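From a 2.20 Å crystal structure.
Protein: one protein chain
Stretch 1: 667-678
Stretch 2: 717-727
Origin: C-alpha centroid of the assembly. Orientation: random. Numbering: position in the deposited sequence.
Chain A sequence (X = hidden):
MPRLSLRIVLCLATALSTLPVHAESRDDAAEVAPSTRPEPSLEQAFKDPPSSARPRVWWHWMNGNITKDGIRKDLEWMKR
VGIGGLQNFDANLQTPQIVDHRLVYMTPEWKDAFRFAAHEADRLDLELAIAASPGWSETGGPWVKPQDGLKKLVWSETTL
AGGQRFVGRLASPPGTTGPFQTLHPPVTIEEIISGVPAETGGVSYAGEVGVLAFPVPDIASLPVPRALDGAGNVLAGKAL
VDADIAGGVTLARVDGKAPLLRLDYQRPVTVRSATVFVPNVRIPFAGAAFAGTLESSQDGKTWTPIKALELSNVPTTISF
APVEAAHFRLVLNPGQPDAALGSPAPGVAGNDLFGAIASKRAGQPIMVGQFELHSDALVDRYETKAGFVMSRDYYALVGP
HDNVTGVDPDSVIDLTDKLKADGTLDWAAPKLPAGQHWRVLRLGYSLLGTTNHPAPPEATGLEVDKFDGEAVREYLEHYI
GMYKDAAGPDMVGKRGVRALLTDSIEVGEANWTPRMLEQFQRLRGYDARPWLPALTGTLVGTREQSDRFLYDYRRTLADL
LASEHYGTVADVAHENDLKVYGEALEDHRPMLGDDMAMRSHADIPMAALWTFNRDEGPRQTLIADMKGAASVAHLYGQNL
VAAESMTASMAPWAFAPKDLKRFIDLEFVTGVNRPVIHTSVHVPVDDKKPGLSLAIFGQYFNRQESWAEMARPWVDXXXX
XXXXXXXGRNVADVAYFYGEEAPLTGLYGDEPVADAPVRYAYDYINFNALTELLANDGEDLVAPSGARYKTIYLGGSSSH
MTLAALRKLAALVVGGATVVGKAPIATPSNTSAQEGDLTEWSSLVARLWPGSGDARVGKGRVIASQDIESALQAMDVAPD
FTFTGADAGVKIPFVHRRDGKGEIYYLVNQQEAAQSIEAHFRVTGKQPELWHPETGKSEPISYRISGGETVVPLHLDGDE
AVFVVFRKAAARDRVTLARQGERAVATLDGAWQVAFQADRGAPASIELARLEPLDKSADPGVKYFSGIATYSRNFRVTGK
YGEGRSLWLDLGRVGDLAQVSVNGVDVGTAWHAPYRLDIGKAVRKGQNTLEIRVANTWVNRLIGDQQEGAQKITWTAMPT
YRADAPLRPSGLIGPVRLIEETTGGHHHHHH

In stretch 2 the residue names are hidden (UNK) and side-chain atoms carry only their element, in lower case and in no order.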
ATOM      1  N   GLU A 667       5.720  -8.601  -8.334  1.00 28.72           N
ATOM      2  CA  GLU A 667       6.135  -8.350  -6.958  1.00 26.83           C
ATOM      3  C   GLU A 667       7.629  -8.592  -6.789  1.00 32.71           C
ATOM      4  O   GLU A 667       8.336  -7.806  -6.139  1.00 29.39           O
ATOM      5  CB  GLU A 667       5.362  -9.251  -6.009  1.00 20.54           C
ATOM      6  CG  GLU A 667       3.878  -8.968  -5.966  1.00 24.49           C
ATOM      7  CD  GLU A 667       3.170  -9.924  -5.044  1.00 29.07           C
ATOM      8  OE1 GLU A 667       3.770 -10.322  -4.025  1.00 29.04           O
ATOM      9  OE2 GLU A 667       2.022 -10.279  -5.352  1.00 30.14           O
ATOM     10  N   PHE A 668       8.120  -9.696  -7.355  1.00 26.71           N
ATOM     11  CA  PHE A 668       9.535 -10.025  -7.241  1.00 27.55           C
ATOM     12  C   PHE A 668      10.410  -8.920  -7.836  1.00 30.89           C
ATOM     13  O   PHE A 668      11.352  -8.453  -7.190  1.00 32.47           O
ATOM     14  CB  PHE A 668       9.798 -11.364  -7.920  1.00 29.70           C
ATOM     15  CG  PHE A 668       9.352 -12.559  -7.104  1.00 28.80           C
ATOM     16  CD1 PHE A 668       9.487 -12.562  -5.725  1.00 25.91           C
ATOM     17  CD2 PHE A 668       8.823 -13.681  -7.720  1.00 27.70           C
ATOM     18  CE1 PHE A 668       9.110 -13.650  -4.974  1.00 22.86           C
ATOM     19  CE2 PHE A 668       8.413 -14.777  -6.972  1.00 32.20           C
ATOM     20  CZ  PHE A 668       8.566 -14.763  -5.595  1.00 26.35           C
ATOM     21  N   VAL A 669      10.103  -8.474  -9.061  1.00 24.83           N
ATOM     22  CA  VAL A 669      10.984  -7.520  -9.732  1.00 23.95           C
ATOM     23  C   VAL A 669      10.858  -6.118  -9.129  1.00 27.61           C
ATOM     24  O   VAL A 669      11.736  -5.276  -9.338  1.00 27.47           O
ATOM     25  CB  VAL A 669      10.705  -7.517 -11.248  1.00 27.79           C
ATOM     26  CG1 VAL A 669       9.493  -6.636 -11.595  1.00 24.28           C
ATOM     27  CG2 VAL A 669      11.961  -7.090 -12.020  1.00 24.78           C
ATOM     28  N   THR A 670       9.820  -5.860  -8.313  1.00 25.14           N
ATOM     29  CA  THR A 670       9.719  -4.589  -7.609  1.00 21.76           C
ATOM     30  C   THR A 670      10.456  -4.595  -6.276  1.00 30.15           C
ATOM     31  O   THR A 670      10.675  -3.523  -5.702  1.00 32.34           O
ATOM     32  CB  THR A 670       8.253  -4.228  -7.398  1.00 24.26           C
ATOM     33  OG1 THR A 670       7.562  -4.371  -8.642  1.00 25.06           O
ATOM     34  CG2 THR A 670       8.101  -2.748  -6.920  1.00 28.02           C
ATOM     35  N   GLY A 671      10.866  -5.763  -5.776  1.00 25.92           N
ATOM     36  CA  GLY A 671      11.625  -5.846  -4.534  1.00 23.68           C
ATOM     37  C   GLY A 671      11.012  -6.743  -3.477  1.00 23.21           C
ATOM     38  O   GLY A 671      11.620  -6.932  -2.415  1.00 20.75           O
ATOM     39  N   VAL A 672       9.826  -7.301  -3.698  1.00 21.05           N
ATOM     40  CA  VAL A 672       9.263  -8.250  -2.750  1.00 22.82           C
ATOM     41  C   VAL A 672      10.077  -9.536  -2.770  1.00 30.14           C
ATOM     42  O   VAL A 672      10.468 -10.035  -3.838  1.00 28.35           O
ATOM     43  CB  VAL A 672       7.792  -8.519  -3.089  1.00 22.42           C
ATOM     44  CG1 VAL A 672       7.223  -9.624  -2.186  1.00 22.45           C
ATOM     45  CG2 VAL A 672       6.995  -7.218  -2.968  1.00 21.18           C
ATOM     46  N   ASN A 673      10.358 -10.077  -1.580  1.00 23.67           N
ATOM     47  CA  ASN A 673      10.975 -11.396  -1.499  1.00 22.73           C
ATOM     48  C   ASN A 673      10.355 -12.259  -0.406  1.00 22.03           C
ATOM     49  O   ASN A 673      10.955 -13.263  -0.016  1.00 26.84           O
ATOM     50  CB  ASN A 673      12.506 -11.258  -1.287  1.00 19.81           C
ATOM     51  CG  ASN A 673      12.851 -10.428  -0.070  1.00 24.03           C
ATOM     52  OD1 ASN A 673      12.087 -10.355   0.892  1.00 24.38           O
ATOM     53  ND2 ASN A 673      14.020  -9.808  -0.096  1.00 22.82           N
ATOM     54  N   ARG A 674       9.206 -11.878   0.139  1.00 19.19           N
ATOM     55  CA  ARG A 674       8.420 -12.762   1.005  1.00 23.51           C
ATOM     56  C   ARG A 674       6.953 -12.537   0.694  1.00 22.04           C
ATOM     57  O   ARG A 674       6.281 -11.724   1.346  1.00 23.57           O
ATOM     58  CB  ARG A 674       8.693 -12.516   2.492  1.00 25.05           C
ATOM     59  CG  ARG A 674       7.746 -13.305   3.395  1.00 20.94           C
ATOM     60  CD  ARG A 674       8.235 -13.397   4.808  1.00 24.89           C
ATOM     61  NE  ARG A 674       9.447 -14.206   4.922  1.00 24.93           N
ATOM     62  CZ  ARG A 674      10.107 -14.402   6.058  1.00 26.60           C
ATOM     63  NH1 ARG A 674       9.673 -13.846   7.187  1.00 28.95           N
ATOM     64  NH2 ARG A 674      11.198 -15.146   6.066  1.00 28.77           N
ATOM     65  N   PRO A 675       6.427 -13.196  -0.333  1.00 24.48           N
ATOM     66  CA  PRO A 675       5.000 -13.053  -0.615  1.00 22.31           C
ATOM     67  C   PRO A 675       4.181 -13.593   0.550  1.00 25.81           C
ATOM     68  O   PRO A 675       4.541 -14.590   1.185  1.00 26.92           O
ATOM     69  CB  PRO A 675       4.808 -13.874  -1.895  1.00 23.94           C
ATOM     70  CG  PRO A 675       6.207 -13.830  -2.571  1.00 22.52           C
ATOM     71  CD  PRO A 675       7.126 -13.968  -1.380  1.00 23.29           C
ATOM     72  N   VAL A 676       3.102 -12.892   0.867  1.00 22.99           N
ATOM     73  CA  VAL A 676       2.120 -13.352   1.835  1.00 24.93           C
ATOM     74  C   VAL A 676       0.811 -13.433   1.058  1.00 29.59           C
ATOM     75  O   VAL A 676       0.197 -12.402   0.747  1.00 27.00           O
ATOM     76  CB  VAL A 676       2.018 -12.430   3.060  1.00 29.77           C
ATOM     77  CG1 VAL A 676       1.082 -13.059   4.119  1.00 21.83           C
ATOM     78  CG2 VAL A 676       3.426 -12.188   3.655  1.00 19.83           C
ATOM     79  N   ILE A 677       0.441 -14.624   0.659  1.00 29.01           N
ATOM     80  CA  ILE A 677      -0.706 -14.779  -0.188  1.00 29.45           C
ATOM     81  C   ILE A 677      -2.034 -14.487   0.429  1.00 25.75           C
ATOM     82  O   ILE A 677      -2.377 -15.030   1.409  1.00 23.78           O
ATOM     83  CB  ILE A 677      -0.724 -16.158  -0.852  1.00 29.47           C
ATOM     84  CG1 ILE A 677       0.560 -16.381  -1.608  1.00 32.90           C
ATOM     85  CG2 ILE A 677      -1.908 -16.295  -1.774  1.00 21.41           C
ATOM     86  CD1 ILE A 677       0.978 -17.809  -1.710  1.00 32.36           C
ATOM     87  N   HIS A 678      -2.757 -13.610  -0.209  1.00 24.20           N
ATOM     88  CA  HIS A 678      -4.081 -13.253   0.171  1.00 28.55           C
ATOM     89  C   HIS A 678      -5.026 -14.062  -0.694  1.00 32.42           C
ATOM     90  O   HIS A 678      -5.132 -13.740  -1.836  1.00 30.99           O
ATOM     91  CB  HIS A 678      -4.282 -11.800  -0.159  1.00 28.74           C
ATOM     92  CG  HIS A 678      -5.596 -11.255   0.261  1.00 31.90           C
ATOM     93  ND1 HIS A 678      -6.766 -11.574  -0.373  1.00 34.23           N
ATOM     94  CD2 HIS A 678      -5.926 -10.409   1.250  1.00 31.51           C
ATOM     95  CE1 HIS A 678      -7.762 -10.966   0.222  1.00 33.87           C
ATOM     96  NE2 HIS A 678      -7.278 -10.249   1.207  1.00 38.69           N
ATOM     97  N   UNK A 717       8.225 -22.596  -6.699  1.00 29.81           N
ATOM     98  CA  UNK A 717       8.645 -21.520  -7.585  1.00 28.26           C
ATOM     99  C   UNK A 717       8.749 -20.212  -6.823  1.00 27.23           C
ATOM    100  O   UNK A 717       9.726 -19.460  -6.982  1.00 25.32           O
ATOM    101  c   UNK A 717       7.336 -17.871 -10.100  1.00 23.91           C
ATOM    102  c   UNK A 717       7.816 -20.192  -9.607  1.00 29.39           C
ATOM    103  c   UNK A 717       8.119 -17.971 -11.235  1.00 25.46           C
ATOM    104  c   UNK A 717       8.594 -20.247 -10.753  1.00 24.53           C
ATOM    105  c   UNK A 717       7.192 -18.981  -9.282  1.00 21.74           C
ATOM    106  c   UNK A 717       7.649 -21.412  -8.739  1.00 25.30           C
ATOM    107  c   UNK A 717       8.739 -19.152 -11.568  1.00 25.75           C
ATOM    108  o   UNK A 717       8.269 -16.906 -12.072  1.00 25.36           O
ATOM    109  N   UNK A 718       7.761 -19.938  -5.971  1.00 27.40           N
ATOM    110  CA  UNK A 718       7.796 -18.729  -5.154  1.00 26.22           C
ATOM    111  C   UNK A 718       8.915 -18.806  -4.126  1.00 27.30           C
ATOM    112  O   UNK A 718       9.639 -17.824  -3.905  1.00 25.70           O
ATOM    113  c   UNK A 718       6.433 -18.519  -4.485  1.00 24.48           C
ATOM    114  c   UNK A 718       5.350 -18.298  -5.558  1.00 25.51           C
ATOM    115  c   UNK A 718       6.510 -17.359  -3.465  1.00 18.41           C
ATOM    116  c   UNK A 718       3.893 -18.400  -5.014  1.00 27.64           C
ATOM    117  N   UNK A 719       9.087 -19.970  -3.493  1.00 20.97           N
ATOM    118  CA  UNK A 719      10.135 -20.115  -2.486  1.00 20.36           C
ATOM    119  C   UNK A 719      11.526 -20.013  -3.103  1.00 26.39           C
ATOM    120  O   UNK A 719      12.439 -19.452  -2.490  1.00 27.36           O
ATOM    121  c   UNK A 719       9.985 -21.450  -1.759  1.00 20.20           C
ATOM    122  N   UNK A 720      11.722 -20.573  -4.302  1.00 29.96           N
ATOM    123  CA  UNK A 720      13.041 -20.499  -4.923  1.00 27.39           C
ATOM    124  C   UNK A 720      13.356 -19.082  -5.359  1.00 29.02           C
ATOM    125  O   UNK A 720      14.493 -18.618  -5.229  1.00 26.27           O
ATOM    126  n   UNK A 720      13.491 -25.171  -6.468  1.00 28.58           N
ATOM    127  c   UNK A 720      13.104 -22.879  -5.739  1.00 25.84           C
ATOM    128  n   UNK A 720      12.693 -27.321  -6.425  1.00 35.03           N
ATOM    129  c   UNK A 720      13.141 -21.440  -6.125  1.00 24.34           C
ATOM    130  c   UNK A 720      13.456 -23.786  -6.901  1.00 26.44           C
ATOM    131  n   UNK A 720      11.657 -25.733  -7.717  1.00 31.18           N
ATOM    132  c   UNK A 720      12.614 -26.078  -6.867  1.00 32.42           C
ATOM    133  N   UNK A 721      12.369 -18.392  -5.914  1.00 24.19           N
ATOM    134  CA  UNK A 721      12.577 -17.015  -6.324  1.00 28.36           C
ATOM    135  C   UNK A 721      12.874 -16.143  -5.115  1.00 30.63           C
ATOM    136  O   UNK A 721      13.778 -15.304  -5.150  1.00 26.64           O
ATOM    137  c   UNK A 721      11.340 -16.521  -7.069  1.00 21.80           C
ATOM    138  o   UNK A 721      11.163 -17.255  -8.263  1.00 30.17           O
ATOM    139  N   UNK A 722      12.114 -16.343  -4.031  1.00 27.04           N
ATOM    140  CA  UNK A 722      12.311 -15.565  -2.814  1.00 21.80           C
ATOM    141  C   UNK A 722      13.705 -15.791  -2.251  1.00 25.94           C
ATOM    142  O   UNK A 722      14.356 -14.849  -1.796  1.00 28.68           O
ATOM    143  c   UNK A 722      11.261 -15.955  -1.768  1.00 16.83           C
ATOM    144  o   UNK A 722       9.937 -15.780  -2.263  1.00 23.29           O
ATOM    145  N   UNK A 723      14.178 -17.047  -2.276  1.00 25.72           N
ATOM    146  CA  UNK A 723      15.503 -17.358  -1.738  1.00 23.88           C
ATOM    147  C   UNK A 723      16.575 -16.497  -2.394  1.00 28.42           C
ATOM    148  O   UNK A 723      17.344 -15.804  -1.706  1.00 27.29           O
ATOM    149  c   UNK A 723      17.661 -19.076  -0.189  1.00 24.02           C
ATOM    150  c   UNK A 723      17.653 -20.586  -2.246  1.00 25.19           C
ATOM    151  c   UNK A 723      15.819 -18.847  -1.929  1.00 22.67           C
ATOM    152  c   UNK A 723      17.286 -19.206  -1.686  1.00 30.43           C
ATOM    153  N   UNK A 724      16.642 -16.532  -3.731  1.00 25.61           N
ATOM    154  CA  UNK A 724      17.655 -15.736  -4.424  1.00 28.67           C
ATOM    155  C   UNK A 724      17.432 -14.249  -4.182  1.00 27.73           C
ATOM    156  O   UNK A 724      18.395 -13.488  -4.006  1.00 25.15           O
ATOM    157  c   UNK A 724      19.144 -18.004  -5.579  1.00 24.20           C
ATOM    158  c   UNK A 724      17.634 -16.051  -5.910  1.00 23.28           C
ATOM    159  c   UNK A 724      17.899 -17.525  -6.291  1.00 26.25           C
ATOM    160  c   UNK A 724      18.115 -17.712  -7.809  1.00 24.21           C
ATOM    161  N   UNK A 725      16.162 -13.820  -4.133  1.00 21.63           N
ATOM    162  CA  UNK A 725      15.838 -12.414  -3.939  1.00 22.30           C
ATOM    163  C   UNK A 725      15.995 -11.963  -2.488  1.00 26.33           C
ATOM    164  O   UNK A 725      15.846 -10.772  -2.197  1.00 23.71           O
ATOM    165  c   UNK A 725      14.470 -12.236  -6.021  1.00 26.38           C
ATOM    166  c   UNK A 725      14.433 -12.141  -4.470  1.00 19.99           C
ATOM    167  c   UNK A 725      15.215 -11.034  -6.584  1.00 27.14           C
ATOM    168  c   UNK A 725      13.061 -12.263  -6.614  1.00 23.16           C
ATOM    169  N   UNK A 726      16.338 -12.865  -1.579  1.00 23.24           N
ATOM    170  CA  UNK A 726      16.777 -12.462  -0.245  1.00 19.39           C
ATOM    171  C   UNK A 726      18.287 -12.524  -0.076  1.00 24.47           C
ATOM    172  O   UNK A 726      18.802 -12.078   0.951  1.00 28.12           O
ATOM    173  n   UNK A 726      12.670 -14.476   1.675  1.00 20.09           N
ATOM    174  c   UNK A 726      14.610 -13.250   0.886  1.00 20.74           C
ATOM    175  c   UNK A 726      16.122 -13.357   0.823  1.00 20.31           C
ATOM    176  o   UNK A 726      14.661 -14.914   2.621  1.00 22.84           O
ATOM    177  c   UNK A 726      13.981 -14.289   1.805  1.00 25.07           C
ATOM    178  N   UNK A 727      18.994 -13.086  -1.042  1.00 26.01           N
ATOM    179  CA  UNK A 727      20.409 -13.394  -0.892  1.00 26.16           C
ATOM    180  C   UNK A 727      21.249 -12.128  -1.001  1.00 23.47           C
ATOM    181  O   UNK A 727      20.951 -11.246  -1.804  1.00 26.44           O
ATOM    182  c   UNK A 727      22.332 -14.719  -1.862  1.00 24.09           C
ATOM    183  o   UNK A 727      20.102 -15.622  -1.753  1.00 30.67           O
ATOM    184  c   UNK A 727      20.843 -14.417  -1.955  1.00 26.90           C
TER
HETATM  185  O   HOH W   1       9.956 -15.711   2.569  1.00 27.98           O

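Position 717 opens the visible part of a helix with one carbon leading to a six-carbon ring that bears an oxygen at its far end. That is a tyrosine, Tyr-717; its CA-to-CB bond points sideways to stretch 1, though the end of the side chain comes nearer, without packing closely.

Position 718 carries four carbons, forked at the first, with one arm two carbons long. Its short arm lies 3.7 Å from CG of Pro-675 and 3.9 Å from CZ of Phe-668. Only isoleucine forks this way, so this is Ile-718, with chi1 m and chi2 t; its CD1 reaches to 4.4 Å from CD1 of Ile-677.

Position 719 has a single carbon, pointing away from stretch 1: Ala-719. Position 720 has three carbons, a nitrogen, and a carbon holding two more nitrogens, the guanidinium of Arg-720. Its CA-to-CB bond also points away, and NE, NH1 and NH2 are hydrogen-bonded elsewhere in the structure.

At 721 there is one carbon and one oxygen. The carbon points toward stretch 1 and sits over one face of the Phe-668 ring, 3.4 Å from CE2. This is Ser-721. Its OG donates to the backbone O of Tyr-717 at 2.9 Å, so the hydroxyl is satisfied within its own helix while CB makes a CH-pi contact, 3.8 Å from the ring centroid.

Position 722 repeats the pattern of one carbon and one oxygen, but sideways. The carbon lies 3.2 Å from O of Asn-673. The side-chain oxygen of 722 is near the ring plane at the edge of Phe-668, 3.5 Å from CE1 of Phe-668. It is Ser-722, whose OG donates to O of Ile-718 at 2.6 Å. Such a small side chain accompanies the tightest backbone approach, 4.6 Å between CA of Asn-673 and CA of Ser-722.

Positions 723 and 724 each hold four carbons forked at the second, without touching stretch 1: Leu-723, pointing away, and Leu-724, out of reach. Position 725 has the same fork but points toward stretch 1, with one terminal carbon 3.6 Å from CB of Phe-668. This is Leu-725, and that carbon is CD1.

Position 726 has three carbons, the third bearing an oxygen and a nitrogen. Three carbons ending in an amide make this Gln-726; its NE2 lies 2.7 Å from O of Asn-673. Its CA-to-CB bond runs sideways, but its end comes nearer. Position 727 has one carbon carrying an oxygen and a carbon, Thr-727, turned away, with OG1 donating to O of Leu-723 at 2.8 Å, one turn back in the helix.

The contact joins a knob to a polar clasp. Phe-668 sits among Ile-718, Ser-721, Ser-722 and Leu-725. Beyond it, Asn-673 is held twice: NE2 of Gln-726 donates to its O at 2.7 Å, and its ND2 donates to O of Leu-725 at 2.9 Å. A water accepts from NE of Arg-674 and, weakly, from NE2 of Gln-726. The rule is small residues around the aromatic knob, larger apolar ones flanking them, and amides pairing with backbone carbonyls.

Stretch 2 (717-727) YIARSSLLLQT
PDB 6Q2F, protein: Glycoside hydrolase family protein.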